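Local coordinates for cytoplasmic export protein 1 (Saccharomyces cerevisiae, PDB 3VWA) that is a component of the nuclear tRNA export machinery that may collect tRNA from export receptors at the nuclear pore complex and deliver aminoacylated tRNA to the translation machinery, at residues G370-S373 and K374-S378; V440-I443 and S444-T448. One frame throughout, in Å; residues are numbered along the deposited sequence.

The chain opens with the kinase-like domain and then runs on into a succession of helices, the HEAT-repeat part of the protein, where both contacts lie. Contact 1 comes first, in the loop that leaves helix 355-368 and starts helix 374-387; it closes a single turn, joining the first helical residues to the loop, whose leucine leans on helix 342-351. Further along, contact 2 takes up the last turns of helix 433-446, which touches helices 394-407 and 413-427 before it and 454-469 and 474-487 after it. The two follow in series, neither enclosing nor crossing the other, with centres about 23 Å apart and nearest atoms about 14 Å apart.

Contact 1 (G370-S373 and K374-S378); sequences GPLS and KSEIS
Glu-376 turns back over the first turn of helix 374-387 to meet Ser-373, and its side chain can be followed outward atom by atom. CB lies 3.3 Å from Ser-373 O. CG, set opposite the carbonyl carbon (chi1 -70°), comes within 3.1 Å of Ser-373 OG, and from there the chain runs extended toward the loop. At the carboxylate, OE1 takes a weak, nearly straight hydrogen bond from Ser-373 N (3.4 Å) and sits 3.8 Å from Leu-372 CA, while OE2 has its stronger partner in Asn-343 ND2 on helix 342-351. In return, Ser-373 OG accepts from Glu-376 N at 3.0 Å. Together these reciprocal bonds make a capping box, with Ser-373 as N-cap of a helix in the HEAT-repeat array. Ser-375 OG adds a long, weak bond to the same OG. The first regular helical bond runs from Ile-377 N to Ser-373 O (2.8 Å). On the buried side Ile-377 CD1 reaches back to the loop, 3.5 Å from Leu-372 O and 4.2 Å from Leu-372 CB, and the leucine side chain goes on to touch Phe-342 and Ile-346.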
# COMPACT_ATOMS: atom_id res chain seq x y z
N GLY A 370 -0.86 13.54 0.89
CA GLY A 370 -2.02 12.68 1.00
C GLY A 370 -1.84 11.77 2.21
O GLY A 370 -2.40 12.02 3.28
N PRO A 371 -1.07 10.70 2.06
CA PRO A 371 -0.69 9.91 3.20
C PRO A 371 -0.35 10.83 4.34
O PRO A 371 -0.66 10.54 5.51
CB PRO A 371 0.60 9.21 2.75
CG PRO A 371 0.68 9.36 1.28
CD PRO A 371 -0.45 10.24 0.80
N LEU A 372 0.34 11.92 4.01
CA LEU A 372 0.63 12.97 4.94
C LEU A 372 -0.21 14.19 4.54
O LEU A 372 -0.31 14.52 3.36
CB LEU A 372 2.13 13.29 4.91
CG LEU A 372 3.08 12.46 5.82
CD1 LEU A 372 3.45 11.07 5.30
CD2 LEU A 372 4.36 13.25 6.06
N SER A 373 -0.79 14.86 5.52
CA SER A 373 -1.65 16.02 5.25
C SER A 373 -0.78 17.22 4.88
O SER A 373 0.38 17.29 5.27
CB SER A 373 -2.45 16.37 6.50
OG SER A 373 -1.62 17.03 7.44
N LYS A 374 -1.37 18.18 4.17
CA LYS A 374 -0.78 19.50 3.88
C LYS A 374 -0.22 20.22 5.11
O LYS A 374 0.92 20.74 5.08
CB LYS A 374 -1.78 20.35 3.08
CG LYS A 374 -2.19 19.64 1.77
CD LYS A 374 -3.04 20.48 0.82
CE LYS A 374 -2.96 19.94 -0.62
NZ LYS A 374 -3.67 20.78 -1.64
N SER A 375 -0.97 20.21 6.20
CA SER A 375 -0.49 20.80 7.44
C SER A 375 0.74 20.07 7.97
O SER A 375 1.69 20.69 8.46
CB SER A 375 -1.61 20.88 8.50
OG SER A 375 -1.52 19.83 9.48
N GLU A 376 0.75 18.74 7.85
CA GLU A 376 1.94 17.96 8.26
C GLU A 376 3.13 18.24 7.32
O GLU A 376 4.28 18.42 7.76
CB GLU A 376 1.61 16.47 8.21
CG GLU A 376 0.65 15.98 9.28
CD GLU A 376 0.76 14.48 9.47
OE1 GLU A 376 0.22 13.74 8.60
OE2 GLU A 376 1.40 14.04 10.46
N ILE A 377 2.85 18.30 6.03
CA ILE A 377 3.93 18.60 5.09
C ILE A 377 4.59 19.97 5.37
O ILE A 377 5.83 20.10 5.44
CB ILE A 377 3.46 18.52 3.63
CG1 ILE A 377 3.44 17.07 3.19
CG2 ILE A 377 4.47 19.24 2.74
CD1 ILE A 377 2.18 16.73 2.45
N SER A 378 3.74 20.96 5.55
CA SER A 378 4.17 22.31 5.75
C SER A 378 4.84 22.41 7.12
O SER A 378 5.91 23.01 7.29
CB SER A 378 2.96 23.21 5.65
OG SER A 378 3.14 24.36 6.46

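Contact 2 (V440-I443 and S444-T448)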
# COMPACT_ATOMS: atom_id res chain seq x y z
N VAL A 440 15.28 30.47 -12.39
CA VAL A 440 14.41 31.42 -13.09
C VAL A 440 13.11 30.76 -13.66
O VAL A 440 12.03 31.39 -13.71
CB VAL A 440 15.21 32.32 -14.11
CG1 VAL A 440 15.72 31.54 -15.32
CG2 VAL A 440 14.39 33.50 -14.59
N ILE A 441 13.25 29.50 -14.07
CA ILE A 441 12.14 28.62 -14.51
C ILE A 441 11.21 28.43 -13.33
O ILE A 441 10.02 28.74 -13.44
CB ILE A 441 12.67 27.26 -15.04
CG1 ILE A 441 13.70 27.48 -16.15
CG2 ILE A 441 11.56 26.38 -15.59
CD1 ILE A 441 13.11 28.06 -17.44
N ILE A 442 11.75 28.07 -12.17
CA ILE A 442 10.89 27.80 -10.99
C ILE A 442 10.18 29.07 -10.52
O ILE A 442 8.99 29.02 -10.11
CB ILE A 442 11.68 27.15 -9.80
CG1 ILE A 442 12.20 25.72 -10.12
CG2 ILE A 442 10.84 27.09 -8.56
CD1 ILE A 442 11.20 24.85 -10.91
N ILE A 443 10.91 30.19 -10.52
CA ILE A 443 10.29 31.44 -10.14
C ILE A 443 9.11 31.81 -11.11
O ILE A 443 8.09 32.30 -10.66
CB ILE A 443 11.28 32.61 -10.12
CG1 ILE A 443 12.26 32.42 -8.98
CG2 ILE A 443 10.52 33.95 -10.06
CD1 ILE A 443 13.45 33.36 -9.08
N SER A 444 9.28 31.59 -12.43
CA SER A 444 8.21 31.86 -13.38
C SER A 444 7.03 30.99 -13.08
O SER A 444 5.89 31.46 -13.01
CB SER A 444 8.67 31.53 -14.78
OG SER A 444 9.76 32.33 -15.10
N LYS A 445 7.33 29.72 -12.85
CA LYS A 445 6.34 28.73 -12.53
C LYS A 445 5.45 29.14 -11.36
O LYS A 445 4.23 29.11 -11.49
CB LYS A 445 7.02 27.38 -12.34
CG LYS A 445 6.09 26.19 -12.38
CD LYS A 445 6.84 24.91 -12.76
CE LYS A 445 5.99 23.71 -12.36
NZ LYS A 445 6.74 22.43 -12.14
N ILE A 446 6.05 29.56 -10.25
CA ILE A 446 5.29 29.82 -9.05
C ILE A 446 4.75 31.25 -8.87
O ILE A 446 4.04 31.48 -7.92
CB ILE A 446 6.10 29.51 -7.73
CG1 ILE A 446 6.99 30.70 -7.35
CG2 ILE A 446 6.83 28.17 -7.81
CD1 ILE A 446 8.13 30.35 -6.42
N SER A 447 5.14 32.17 -9.75
CA SER A 447 4.79 33.59 -9.67
C SER A 447 3.31 33.89 -9.50
O SER A 447 2.96 34.78 -8.75
CB SER A 447 5.28 34.29 -10.92
OG SER A 447 4.57 33.82 -12.08
N THR A 448 2.47 33.11 -10.15
CA THR A 448 1.04 33.29 -10.11
C THR A 448 0.38 32.62 -8.92
O THR A 448 -0.84 32.80 -8.76
CB THR A 448 0.35 32.68 -11.36
OG1 THR A 448 0.87 31.39 -11.58
CG2 THR A 448 0.64 33.50 -12.60
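Ser-444 reaches back one turn of helix 433-446 to Val-440 and bonds to it twice. Its N donates to Val-440 O at 3.0 Å, and its OG donates to the same oxygen at 2.8 Å. The two donors come in from opposite faces of the carbonyl plane, the hydroxyl tilted 22° from it. With OG opposite its own carbonyl carbon and beside its own N (chi1 -61°), the hydroxyl lies back along the helix, within bonding distance of the Val-440 carbonyl. Serine hydroxyls bonded to a carbonyl one turn back are common in helices generally. With an alanine in its place OG is gone, and the Val-440 carbonyl, left with one of these two donors, would probably be held less firmly to this turn.

The backbone bonds continue with Lys-445 N to Ile-441 O (2.9 Å) and Ile-446 N to Ile-442 O (3.0 Å). The next, Ser-447 N to Ile-443 O, is weak and bent, with an N-H...O angle of 123°. Here a second serine hydroxyl joins in: Ser-447 OG donates to Ser-444 O at 2.9 Å.

Apolar contact across the turn is slight, Ile-442 CG2 meeting Ile-446 CG2 at 4.2 Å. The greasy side chains are spent mostly on other helices: Ile-443 and Ile-446 rest on Leu-424 of helix 413-427, Ile-442 on Leu-401 and Pro-405 of helix 394-407, Val-440 on Phe-465 of helix 454-469, and Ile-441 on Tyr-482 of helix 474-487. Packing against helices before and after it in the chain fits the stacked antiparallel helices of a HEAT-repeat solenoid.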